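Anthranilate-CoA ligase (PDB 4WV3) belongs to the ANL superfamily of AMP-binding enzymes, which pair a large N-terminal domain with a small C-terminal domain. Local coordinates at residues L194-W199 and L228-Y233; N202-R207 and I262-P267; H165-C170 and A188-P193; I15-L20 and Q40-A45. One frame throughout, in Å; residues are numbered along the deposited sequence.

Contact 1. Residues L194-W199 and L228-Y233; sequences LTAQLW and LIFPWY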
# COMPACT_ATOMS: atom_id res chain seq x y z
N LEU A 194 16.98 -2.05 -3.50
CA LEU A 194 17.18 -2.51 -2.13
C LEU A 194 15.95 -3.23 -1.58
O LEU A 194 16.06 -4.34 -1.06
CB LEU A 194 17.57 -1.35 -1.21
CG LEU A 194 19.04 -0.93 -1.22
CD1 LEU A 194 19.24 0.31 -0.36
CD2 LEU A 194 19.91 -2.07 -0.72
N THR A 195 14.79 -2.60 -1.70
CA THR A 195 13.54 -3.23 -1.26
C THR A 195 13.22 -4.45 -2.12
O THR A 195 12.67 -5.43 -1.63
CB THR A 195 12.35 -2.25 -1.30
OG1 THR A 195 12.25 -1.67 -2.60
CG2 THR A 195 12.52 -1.16 -0.25
N ALA A 196 13.57 -4.38 -3.40
CA ALA A 196 13.33 -5.48 -4.32
C ALA A 196 14.14 -6.70 -3.95
O ALA A 196 13.70 -7.84 -4.13
CB ALA A 196 13.63 -5.05 -5.75
N GLN A 197 15.34 -6.47 -3.41
CA GLN A 197 16.22 -7.55 -3.01
C GLN A 197 15.89 -8.04 -1.60
O GLN A 197 15.72 -9.24 -1.37
CB GLN A 197 17.68 -7.11 -3.08
CG GLN A 197 18.67 -8.23 -2.82
CD GLN A 197 18.65 -9.30 -3.89
OE1 GLN A 197 18.71 -9.00 -5.09
NE2 GLN A 197 18.56 -10.56 -3.48
N LEU A 198 15.80 -7.10 -0.66
CA LEU A 198 15.63 -7.44 0.75
C LEU A 198 14.34 -8.20 1.05
O LEU A 198 14.33 -9.11 1.88
CB LEU A 198 15.72 -6.18 1.62
CG LEU A 198 17.10 -5.52 1.72
CD1 LEU A 198 17.05 -4.28 2.60
CD2 LEU A 198 18.14 -6.51 2.21
N TRP A 199 13.25 -7.83 0.39
CA TRP A 199 11.98 -8.51 0.61
C TRP A 199 11.51 -9.30 -0.61
O TRP A 199 11.14 -10.47 -0.49
CB TRP A 199 10.89 -7.54 1.05
CG TRP A 199 9.60 -8.23 1.35
CD1 TRP A 199 9.22 -8.76 2.55
CD2 TRP A 199 8.52 -8.47 0.44
NE1 TRP A 199 7.97 -9.32 2.44
CE2 TRP A 199 7.51 -9.16 1.16
CE3 TRP A 199 8.30 -8.18 -0.91
CZ2 TRP A 199 6.31 -9.55 0.57
CZ3 TRP A 199 7.11 -8.57 -1.49
CH2 TRP A 199 6.13 -9.24 -0.75
N LEU A 228 5.42 -4.19 -9.75
CA LEU A 228 6.19 -3.50 -10.79
C LEU A 228 7.69 -3.56 -10.52
O LEU A 228 8.43 -4.21 -11.25
CB LEU A 228 5.73 -2.05 -10.92
CG LEU A 228 5.67 -1.48 -12.34
CD1 LEU A 228 5.47 0.03 -12.30
CD2 LEU A 228 6.93 -1.84 -13.11
N ILE A 229 8.13 -2.86 -9.48
CA ILE A 229 9.54 -2.77 -9.16
C ILE A 229 10.15 -4.12 -8.81
O ILE A 229 11.21 -4.49 -9.32
CB ILE A 229 9.79 -1.79 -7.99
CG1 ILE A 229 9.17 -0.42 -8.31
CG2 ILE A 229 11.27 -1.66 -7.71
CD1 ILE A 229 9.70 0.20 -9.58
N PHE A 230 9.47 -4.87 -7.95
CA PHE A 230 9.97 -6.17 -7.51
C PHE A 230 10.00 -7.24 -8.62
O PHE A 230 11.02 -7.90 -8.80
CB PHE A 230 9.21 -6.69 -6.27
CG PHE A 230 9.27 -5.77 -5.07
CD1 PHE A 230 10.09 -4.65 -5.06
CD2 PHE A 230 8.51 -6.04 -3.95
CE1 PHE A 230 10.14 -3.82 -3.96
CE2 PHE A 230 8.56 -5.21 -2.84
CZ PHE A 230 9.38 -4.10 -2.85
N PRO A 231 8.89 -7.42 -9.36
CA PRO A 231 8.94 -8.46 -10.40
C PRO A 231 9.89 -8.13 -11.55
O PRO A 231 10.56 -9.03 -12.06
CB PRO A 231 7.50 -8.53 -10.91
CG PRO A 231 6.92 -7.19 -10.59
CD PRO A 231 7.55 -6.81 -9.29
N TRP A 232 9.96 -6.86 -11.95
CA TRP A 232 10.83 -6.46 -13.05
C TRP A 232 12.30 -6.52 -12.65
O TRP A 232 13.18 -6.60 -13.51
CB TRP A 232 10.46 -5.07 -13.56
CG TRP A 232 9.23 -5.06 -14.42
CD1 TRP A 232 8.32 -6.06 -14.56
CD2 TRP A 232 8.79 -3.99 -15.28
NE1 TRP A 232 7.33 -5.69 -15.44
CE2 TRP A 232 7.60 -4.42 -15.89
CE3 TRP A 232 9.28 -2.72 -15.58
CZ2 TRP A 232 6.89 -3.63 -16.79
CZ3 TRP A 232 8.58 -1.93 -16.47
CH2 TRP A 232 7.40 -2.39 -17.07
N TYR A 233 12.56 -6.48 -11.35
CA TYR A 233 13.92 -6.58 -10.83
C TYR A 233 14.51 -7.96 -11.11
O TYR A 233 15.72 -8.11 -11.23
CB TYR A 233 13.93 -6.28 -9.33
CG TYR A 233 15.29 -6.38 -8.68
CD1 TYR A 233 16.25 -5.40 -8.89
CD2 TYR A 233 15.61 -7.44 -7.85
CE1 TYR A 233 17.50 -5.48 -8.29
CE2 TYR A 233 16.84 -7.54 -7.25
CZ TYR A 233 17.79 -6.55 -7.47
OH TYR A 233 19.02 -6.65 -6.87
O HOH W 1 11.92 -8.98 -6.72
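Helices 194-199 and 228-233 cross steeply, with segment axes at 72° and 8.9 Å apart at closest approach. Phe-230 buries more surface here than any other residue. Its CG stands anti to the carbonyl carbon (chi1 -59°), which brings the ring up against the other helix. CB packs on Leu-206 CD1, and CG lies beside the backbone of Ala-196. CD1 is closer to that backbone, 3.4 Å from Ala-196 CA. CE1 lies 3.3 Å from Thr-195 OG1; that hydroxyl is hydrogen-bonded to Asp-191 O in its own helix. CZ, at the tip, lies about equally close to Thr-195 O and OG1; the carbonyl oxygen sits over one face of the ring. On the other rim CE2 meets Trp-199 CE3 at 3.6 Å. The Phe-230 ring and the six-membered ring of Trp-199 touch rim to rim, with planes at 46°, and neither covers the other.

One turn on, Tyr-233 reaches across with CG anti to its backbone N. The methyl CB of Ala-196 sits over one face of its ring, 4.0 Å from the centroid, in a CH-pi contact. The hydroxyl OH of Tyr-233 donates to Gln-197 OE1 at 3.0 Å, in the carbonyl plane and on a lone pair. Water 1 gives hydrogen bonds to Phe-230 O and, weakly, to Ala-196 O.

His-324 meets the rings of both Phe-230 and Trp-199, and the Phe-230 side chain is about 7 Å from the bound 5'-O-[(S)-[(2-aminobenzoyl)oxy](hydroxy)phosphoryl]adenosine. Helix 221-234 links the neighbouring parallel strands 211-214 and 237-239, a beta-alpha-beta crossover of the N-terminal domain, here packed against helix 191-204.

Contact 2. Residues N202-R207 and I262-P267; sequences NVLGLR and IFYNAP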
# COMPACT_ATOMS: atom_id res chain seq x y z
N ASN A 202 14.67 -12.05 -1.24
CA ASN A 202 15.11 -12.76 -0.05
C ASN A 202 13.98 -13.34 0.81
O ASN A 202 14.19 -14.31 1.54
CB ASN A 202 16.01 -11.87 0.81
CG ASN A 202 17.26 -11.42 0.07
OD1 ASN A 202 17.63 -11.99 -0.96
ND2 ASN A 202 17.92 -10.40 0.60
N VAL A 203 12.80 -12.74 0.74
CA VAL A 203 11.69 -13.16 1.59
C VAL A 203 10.55 -13.78 0.80
O VAL A 203 10.16 -14.93 1.05
CB VAL A 203 11.15 -11.99 2.44
CG1 VAL A 203 10.00 -12.47 3.31
CG2 VAL A 203 12.26 -11.40 3.29
N LEU A 204 10.00 -13.03 -0.16
CA LEU A 204 8.90 -13.52 -0.97
C LEU A 204 9.37 -14.62 -1.92
O LEU A 204 8.66 -15.60 -2.14
CB LEU A 204 8.25 -12.38 -1.76
CG LEU A 204 7.04 -12.79 -2.60
CD1 LEU A 204 5.94 -13.35 -1.71
CD2 LEU A 204 6.54 -11.61 -3.42
N GLY A 205 10.56 -14.44 -2.47
CA GLY A 205 11.13 -15.43 -3.37
C GLY A 205 10.69 -15.25 -4.81
O GLY A 205 10.48 -16.22 -5.53
N LEU A 206 10.54 -13.99 -5.23
CA LEU A 206 10.17 -13.69 -6.61
C LEU A 206 11.24 -14.17 -7.58
O LEU A 206 12.43 -14.00 -7.35
CB LEU A 206 9.95 -12.18 -6.79
CG LEU A 206 8.54 -11.66 -6.54
CD1 LEU A 206 8.45 -10.19 -6.89
CD2 LEU A 206 7.53 -12.46 -7.35
N ARG A 207 10.79 -14.77 -8.68
CA ARG A 207 11.70 -15.26 -9.71
C ARG A 207 11.22 -14.87 -11.11
O ARG A 207 10.13 -14.33 -11.27
CB ARG A 207 11.86 -16.78 -9.59
CG ARG A 207 10.56 -17.55 -9.50
CD ARG A 207 10.72 -18.81 -8.66
NE ARG A 207 9.49 -19.59 -8.60
CZ ARG A 207 9.28 -20.60 -7.76
NH1 ARG A 207 10.22 -20.94 -6.88
NH2 ARG A 207 8.14 -21.26 -7.78
N ILE A 262 1.51 -14.61 -8.43
CA ILE A 262 1.55 -13.91 -7.15
C ILE A 262 0.41 -12.89 -7.09
O ILE A 262 0.19 -12.14 -8.03
CB ILE A 262 2.89 -13.16 -6.96
CG1 ILE A 262 4.07 -14.09 -7.25
CG2 ILE A 262 2.98 -12.59 -5.56
CD1 ILE A 262 4.17 -15.27 -6.30
N PHE A 263 -0.31 -12.88 -5.97
CA PHE A 263 -1.45 -11.98 -5.81
C PHE A 263 -1.33 -11.13 -4.55
O PHE A 263 -1.19 -11.66 -3.45
CB PHE A 263 -2.76 -12.77 -5.81
CG PHE A 263 -3.98 -11.91 -5.66
CD1 PHE A 263 -4.25 -10.90 -6.58
CD2 PHE A 263 -4.88 -12.11 -4.62
CE1 PHE A 263 -5.38 -10.11 -6.45
CE2 PHE A 263 -6.01 -11.33 -4.49
CZ PHE A 263 -6.26 -10.32 -5.41
N TYR A 264 -1.39 -9.81 -4.72
CA TYR A 264 -1.33 -8.89 -3.59
C TYR A 264 -2.70 -8.29 -3.32
O TYR A 264 -3.43 -7.95 -4.26
CB TYR A 264 -0.34 -7.76 -3.87
CG TYR A 264 1.07 -8.19 -4.21
CD1 TYR A 264 1.39 -8.65 -5.48
CD2 TYR A 264 2.09 -8.10 -3.27
CE1 TYR A 264 2.68 -9.03 -5.80
CE2 TYR A 264 3.38 -8.48 -3.58
CZ TYR A 264 3.67 -8.94 -4.84
OH TYR A 264 4.96 -9.32 -5.15
N ASN A 265 -3.04 -8.14 -2.05
CA ASN A 265 -4.30 -7.53 -1.65
C ASN A 265 -4.29 -7.14 -0.18
O ASN A 265 -3.33 -7.42 0.54
CB ASN A 265 -5.48 -8.47 -1.95
CG ASN A 265 -6.79 -7.74 -2.13
OD1 ASN A 265 -6.94 -6.59 -1.70
ND2 ASN A 265 -7.75 -8.39 -2.76
N ALA A 266 -5.36 -6.50 0.27
CA ALA A 266 -5.54 -6.15 1.67
C ALA A 266 -6.57 -7.09 2.27
O ALA A 266 -7.38 -7.66 1.54
CB ALA A 266 -5.99 -4.70 1.80
N PRO A 267 -6.53 -7.28 3.61
CA PRO A 267 -7.51 -8.13 4.30
C PRO A 267 -8.95 -7.80 3.95
O PRO A 267 -9.79 -8.70 3.89
CB PRO A 267 -7.24 -7.83 5.77
CG PRO A 267 -5.79 -7.51 5.81
CD PRO A 267 -5.49 -6.78 4.53
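The last, weakly bonded turn of helix 191-204 is wider than an alpha turn and ends at Gly-205, whose phi of 86° turns the chain into Leu-206, while 262-265 runs as an extended strand. The two backbones stay well apart, with the nearest CA atoms, of Leu-206 and Ile-262, separated by 8.6 Å. Side chains alone make the contact, and no hydrogen bond crosses it.

Leu-204 has CG anti to its backbone N (chi1 -178°), so the chain points at the strand. Its CD2 meets the tip of Tyr-264, 3.3 Å from OH. The same methyl is 4.3 Å from Ile-262 CG2. Leu-206 also approaches Tyr-264 tip to tip, with CD1 4.0 Å from OH. Leu-206 CD2 lies 3.8 Å from Ile-262 CG1, the two side chains crossing obliquely. The two leucines thus meet Ile-262 and Tyr-264, which stand two residues apart on one side of the strand. Phe-263 packs on Phe-213 instead.

Around this core, Thr-212 of strand 211-214 touches Leu-206, Ile-262 and Tyr-264. Val-291 of strand 289-292 touches Leu-204 and Tyr-264. At the far end of the strand, Asn-265 OD1 accepts from Ala-266 N at 2.5 Å, with the donor above the carbonyl plane. Ala-266 is the N-cap residue of the helix that follows.

The Tyr-264 side chain is about 8 Å from the bound 5'-O-[(S)-[(2-aminobenzoyl)oxy](hydroxy)phosphoryl]adenosine. Here a helix end and the loop after it cover one face of the parallel part of the central mixed sheet, in the alpha/beta core characteristic of the ANL N-terminal domain.

Contact 3. Residues H165-C170 and A188-P193; sequences HREDIC and AHKDYP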
# COMPACT_ATOMS: atom_id res chain seq x y z
N HIS A 165 22.87 10.53 -8.38
CA HIS A 165 23.45 9.87 -7.22
C HIS A 165 22.43 8.85 -6.75
O HIS A 165 21.23 9.05 -6.92
CB HIS A 165 23.73 10.90 -6.12
CG HIS A 165 24.66 10.41 -5.06
ND1 HIS A 165 24.27 9.53 -4.07
CD2 HIS A 165 25.96 10.70 -4.81
CE1 HIS A 165 25.30 9.29 -3.27
NE2 HIS A 165 26.33 9.98 -3.70
N ARG A 166 22.90 7.75 -6.16
CA ARG A 166 21.97 6.72 -5.69
C ARG A 166 21.12 7.22 -4.53
O ARG A 166 20.10 6.62 -4.20
CB ARG A 166 22.72 5.44 -5.31
CG ARG A 166 23.60 5.56 -4.08
CD ARG A 166 24.07 4.18 -3.62
NE ARG A 166 24.90 4.24 -2.43
CZ ARG A 166 26.19 3.92 -2.40
NH1 ARG A 166 26.80 3.51 -3.50
NH2 ARG A 166 26.87 4.00 -1.26
N GLU A 167 21.53 8.34 -3.93
CA GLU A 167 20.80 8.93 -2.82
C GLU A 167 19.89 10.07 -3.27
O GLU A 167 19.16 10.65 -2.46
CB GLU A 167 21.76 9.41 -1.74
CG GLU A 167 22.66 8.31 -1.20
CD GLU A 167 23.61 8.80 -0.13
OE1 GLU A 167 23.42 9.94 0.36
OE2 GLU A 167 24.56 8.06 0.21
N ASP A 168 19.94 10.40 -4.55
CA ASP A 168 19.07 11.44 -5.11
C ASP A 168 17.62 10.97 -5.14
O ASP A 168 17.35 9.79 -5.38
CB ASP A 168 19.51 11.84 -6.51
CG ASP A 168 20.68 12.80 -6.50
OD1 ASP A 168 20.80 13.60 -5.54
OD2 ASP A 168 21.48 12.78 -7.46
N ILE A 169 16.69 11.89 -4.90
CA ILE A 169 15.27 11.58 -4.90
C ILE A 169 14.77 11.28 -6.31
O ILE A 169 15.08 12.01 -7.25
CB ILE A 169 14.45 12.75 -4.31
CG1 ILE A 169 14.99 13.15 -2.94
CG2 ILE A 169 12.97 12.38 -4.22
CD1 ILE A 169 14.96 12.03 -1.92
N CYS A 170 14.00 10.20 -6.45
CA CYS A 170 13.44 9.84 -7.75
C CYS A 170 11.92 9.73 -7.71
O CYS A 170 11.27 9.64 -8.75
CB CYS A 170 14.05 8.53 -8.26
SG CYS A 170 13.61 7.06 -7.32
N ALA A 188 14.84 7.65 -2.54
CA ALA A 188 15.98 7.74 -3.43
C ALA A 188 16.01 6.57 -4.41
O ALA A 188 15.29 5.59 -4.23
CB ALA A 188 17.27 7.80 -2.63
N HIS A 189 16.86 6.68 -5.43
CA HIS A 189 17.02 5.63 -6.42
C HIS A 189 17.42 4.31 -5.77
O HIS A 189 16.96 3.24 -6.19
CB HIS A 189 18.08 6.02 -7.46
CG HIS A 189 17.68 7.18 -8.33
ND1 HIS A 189 17.11 7.01 -9.57
CD2 HIS A 189 17.77 8.51 -8.13
CE1 HIS A 189 16.87 8.20 -10.10
NE2 HIS A 189 17.26 9.13 -9.25
N LYS A 190 18.26 4.38 -4.74
CA LYS A 190 18.78 3.19 -4.08
C LYS A 190 17.70 2.34 -3.42
O LYS A 190 17.85 1.13 -3.30
CB LYS A 190 19.83 3.58 -3.03
CG LYS A 190 19.30 4.44 -1.90
CD LYS A 190 20.33 4.59 -0.79
CE LYS A 190 19.84 5.54 0.30
NZ LYS A 190 18.56 5.08 0.91
N ASP A 191 16.61 2.98 -3.01
CA ASP A 191 15.56 2.30 -2.26
C ASP A 191 14.84 1.23 -3.08
O ASP A 191 14.33 0.26 -2.53
CB ASP A 191 14.54 3.32 -1.73
CG ASP A 191 15.17 4.33 -0.80
OD1 ASP A 191 16.17 3.98 -0.13
OD2 ASP A 191 14.68 5.47 -0.72
N TYR A 192 14.82 1.41 -4.40
CA TYR A 192 14.10 0.50 -5.28
C TYR A 192 14.74 -0.88 -5.45
O TYR A 192 14.07 -1.90 -5.24
CB TYR A 192 13.79 1.17 -6.63
CG TYR A 192 12.70 2.21 -6.53
CD1 TYR A 192 11.42 1.95 -6.99
CD2 TYR A 192 12.95 3.45 -5.95
CE1 TYR A 192 10.42 2.90 -6.90
CE2 TYR A 192 11.95 4.41 -5.85
CZ TYR A 192 10.69 4.12 -6.33
OH TYR A 192 9.69 5.06 -6.23
N PRO A 193 16.03 -0.95 -5.82
CA PRO A 193 16.62 -2.29 -5.90
C PRO A 193 16.84 -2.90 -4.51
O PRO A 193 16.87 -4.12 -4.38
CB PRO A 193 17.96 -2.05 -6.59
CG PRO A 193 18.30 -0.64 -6.26
CD PRO A 193 16.99 0.09 -6.24
O HOH W 2 16.85 11.95 -9.70
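Ile-169 and Ala-188 form an antiparallel, non-hydrogen-bonded pair, with CA atoms 4.2 Å apart and side chains diverging. Type I turns flank it, His-165 to Asp-168 before the first strand and Ala-188 to Asp-191 after the second. Two backbone bonds join the turns. His-189 N gives to Asp-168 O at 3.1 Å, nearly along the C=O axis. Lys-190 N gives to Arg-166 O at 2.9 Å, in the carbonyl plane.

Cys-170 lies over His-189. Its CB is 3.4 Å from the centroid of the imidazole, above the ring centre. SG sits between backbone N and carbonyl carbon (chi1 68°) and reaches Tyr-192, 3.5 Å from CE2, obliquely to that ring. Water 2 lies in the imidazole plane, 2.9 Å from His-189 NE2, and donates to Ile-169 O. The other ring nitrogen, ND1, is hydrogen-bonded to Ala-12 N, so contacts on both nitrogens and one face fix the ring. Tyr-192 OH bonds to Ser-171 OG.

Asp-191 ties its own turn: OD2 accepts from Ala-188 N at 2.8 Å, and OD1 offers its syn lone pair to Lys-190 NZ in a salt bridge.

This is the open end of the hairpin of strands 169-175 and 183-188. The loop at its other end carries the glycine- and serine/threonine-rich, P-loop-like signature of the ANL superfamily.

Contact 4. Residues I15-L20 and Q40-A45; sequences ILERNL and QVSNEA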
# COMPACT_ATOMS: atom_id res chain seq x y z
N ILE A 15 16.02 -0.82 -12.86
CA ILE A 15 15.02 -1.82 -12.49
C ILE A 15 14.39 -2.42 -13.74
O ILE A 15 14.17 -3.63 -13.84
CB ILE A 15 13.93 -1.21 -11.58
CG1 ILE A 15 14.52 -0.84 -10.22
CG2 ILE A 15 12.77 -2.18 -11.40
CD1 ILE A 15 15.00 -2.03 -9.42
N LEU A 16 14.12 -1.55 -14.71
CA LEU A 16 13.61 -1.97 -16.01
C LEU A 16 14.76 -2.38 -16.94
O LEU A 16 14.68 -3.40 -17.62
CB LEU A 16 12.81 -0.84 -16.65
CG LEU A 16 12.61 -0.89 -18.17
CD1 LEU A 16 11.74 -2.07 -18.58
CD2 LEU A 16 12.03 0.42 -18.68
N GLU A 17 15.82 -1.59 -16.95
CA GLU A 17 16.89 -1.75 -17.93
C GLU A 17 17.92 -2.84 -17.62
O GLU A 17 18.83 -3.08 -18.41
CB GLU A 17 17.59 -0.41 -18.19
CG GLU A 17 16.69 0.63 -18.83
CD GLU A 17 17.43 1.89 -19.23
OE1 GLU A 17 18.66 1.95 -19.02
OE2 GLU A 17 16.79 2.82 -19.77
N ARG A 18 17.77 -3.51 -16.48
CA ARG A 18 18.64 -4.64 -16.16
C ARG A 18 18.14 -5.89 -16.88
O ARG A 18 18.78 -6.94 -16.85
CB ARG A 18 18.70 -4.89 -14.65
CG ARG A 18 17.39 -5.36 -14.04
CD ARG A 18 17.39 -5.22 -12.52
NE ARG A 18 18.23 -6.21 -11.86
CZ ARG A 18 19.46 -5.97 -11.41
NH1 ARG A 18 20.00 -4.77 -11.55
NH2 ARG A 18 20.15 -6.93 -10.81
N ASN A 19 17.00 -5.76 -17.54
CA ASN A 19 16.41 -6.85 -18.31
C ASN A 19 16.75 -6.76 -19.79
O ASN A 19 16.62 -7.74 -20.52
CB ASN A 19 14.89 -6.87 -18.13
CG ASN A 19 14.47 -7.11 -16.70
OD1 ASN A 19 14.54 -8.23 -16.21
ND2 ASN A 19 14.04 -6.05 -16.02
N LEU A 20 17.18 -5.58 -20.22
CA LEU A 20 17.55 -5.37 -21.61
C LEU A 20 19.03 -5.71 -21.81
O LEU A 20 19.85 -5.42 -20.94
CB LEU A 20 17.26 -3.93 -22.04
CG LEU A 20 15.79 -3.52 -22.21
CD1 LEU A 20 14.99 -4.61 -22.91
CD2 LEU A 20 15.15 -3.15 -20.88
N GLN A 40 9.48 -2.59 -25.55
CA GLN A 40 8.43 -1.62 -25.85
C GLN A 40 8.23 -0.63 -24.70
O GLN A 40 8.02 0.56 -24.93
CB GLN A 40 7.12 -2.33 -26.17
CG GLN A 40 7.16 -3.10 -27.48
CD GLN A 40 5.93 -3.97 -27.69
OE1 GLN A 40 5.30 -4.41 -26.73
NE2 GLN A 40 5.60 -4.22 -28.94
N VAL A 41 8.30 -1.14 -23.47
CA VAL A 41 8.20 -0.29 -22.29
C VAL A 41 9.38 0.67 -22.23
O VAL A 41 9.22 1.86 -21.95
CB VAL A 41 8.16 -1.12 -20.99
CG1 VAL A 41 8.25 -0.22 -19.77
CG2 VAL A 41 6.89 -1.96 -20.95
N SER A 42 10.57 0.15 -22.52
CA SER A 42 11.78 0.96 -22.50
C SER A 42 11.75 2.04 -23.58
O SER A 42 12.15 3.18 -23.35
CB SER A 42 13.03 0.09 -22.67
OG SER A 42 14.20 0.88 -22.68
N ASN A 43 11.27 1.67 -24.76
CA ASN A 43 11.17 2.61 -25.87
C ASN A 43 10.20 3.75 -25.57
O ASN A 43 10.51 4.91 -25.81
CB ASN A 43 10.74 1.89 -27.15
CG ASN A 43 11.81 0.97 -27.69
OD1 ASN A 43 13.00 1.15 -27.43
ND2 ASN A 43 11.39 -0.04 -28.45
N GLU A 44 9.03 3.40 -25.05
CA GLU A 44 8.01 4.39 -24.74
C GLU A 44 8.45 5.29 -23.59
O GLU A 44 8.16 6.48 -23.58
CB GLU A 44 6.68 3.70 -24.42
CG GLU A 44 5.52 4.66 -24.21
CD GLU A 44 4.17 3.99 -24.36
OE1 GLU A 44 3.96 3.29 -25.38
OE2 GLU A 44 3.31 4.15 -23.46
N ALA A 45 9.16 4.71 -22.63
CA ALA A 45 9.67 5.47 -21.49
C ALA A 45 10.72 6.48 -21.95
O ALA A 45 10.77 7.60 -21.45
CB ALA A 45 10.26 4.53 -20.45
O HOH W 3 14.18 2.83 -20.79
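Leu-16 lays its CD2 methyl on the face of helix 40-45, 3.9 Å from Ser-42 CA and 4.0 Å from Val-41 CG1. Its CG is anti to the backbone N (chi1 159°), which aims both methyls at that helix, and the chain crosses Val-41 obliquely. Leu-20, four residues on and in the loop, adds a looser touch, with CD2 4.3 Å from Ser-42 CB. Phe-38, Phe-78 and Trp-232 also touch Leu-16, which is buried.

Beside this apolar patch lies a polar bridge. Ser-42 OG is anti to its own backbone N and hydrogen-bonded to water 3 at 2.7 Å. The water is also 2.8 Å from Glu-17 OE2, within hydrogen-bonding geometry. The same carboxylate oxygen forms a salt bridge with Lys-82 of helix 71-83.

The turn after Glu-17 is braced from within. Asn-19 ND2 gives to Leu-16 O at 3.2 Å, from above the carbonyl plane, and also bonds to Trp-232 O in helix 221-234.

No direct hydrogen bond joins the two segments. Methyl packing brings them together, and their polar link passes through one water. Lys-82 would probably keep Glu-17 ionised, so OE2 would be a good acceptor.

In the fold
In chain order contact 4 comes first, then contact 3, and then contacts 1 and 2, whose segments alternate. Helix 191-204 runs through three of them, from its start in contact 3, through its middle in contact 1, to its end in contact 2. Centres of contacts 1 and 2 lie about 11 Å apart, those of 1 and 3 about 13 Å. Contact 4, about 15 Å from contact 1 between centres, joins through helix 221-234, where Tyr-233 O meets Arg-18 NE, and Ile-15 CD1 packs on Pro-193 of helix 191-204. Contacts 2 and 3 do not touch. Contacts 1, 3 and 4 pack helices and the hairpin end against one another; contact 2 sets the end of helix 191-204 on the mixed beta-sheet, all in the large N-terminal domain.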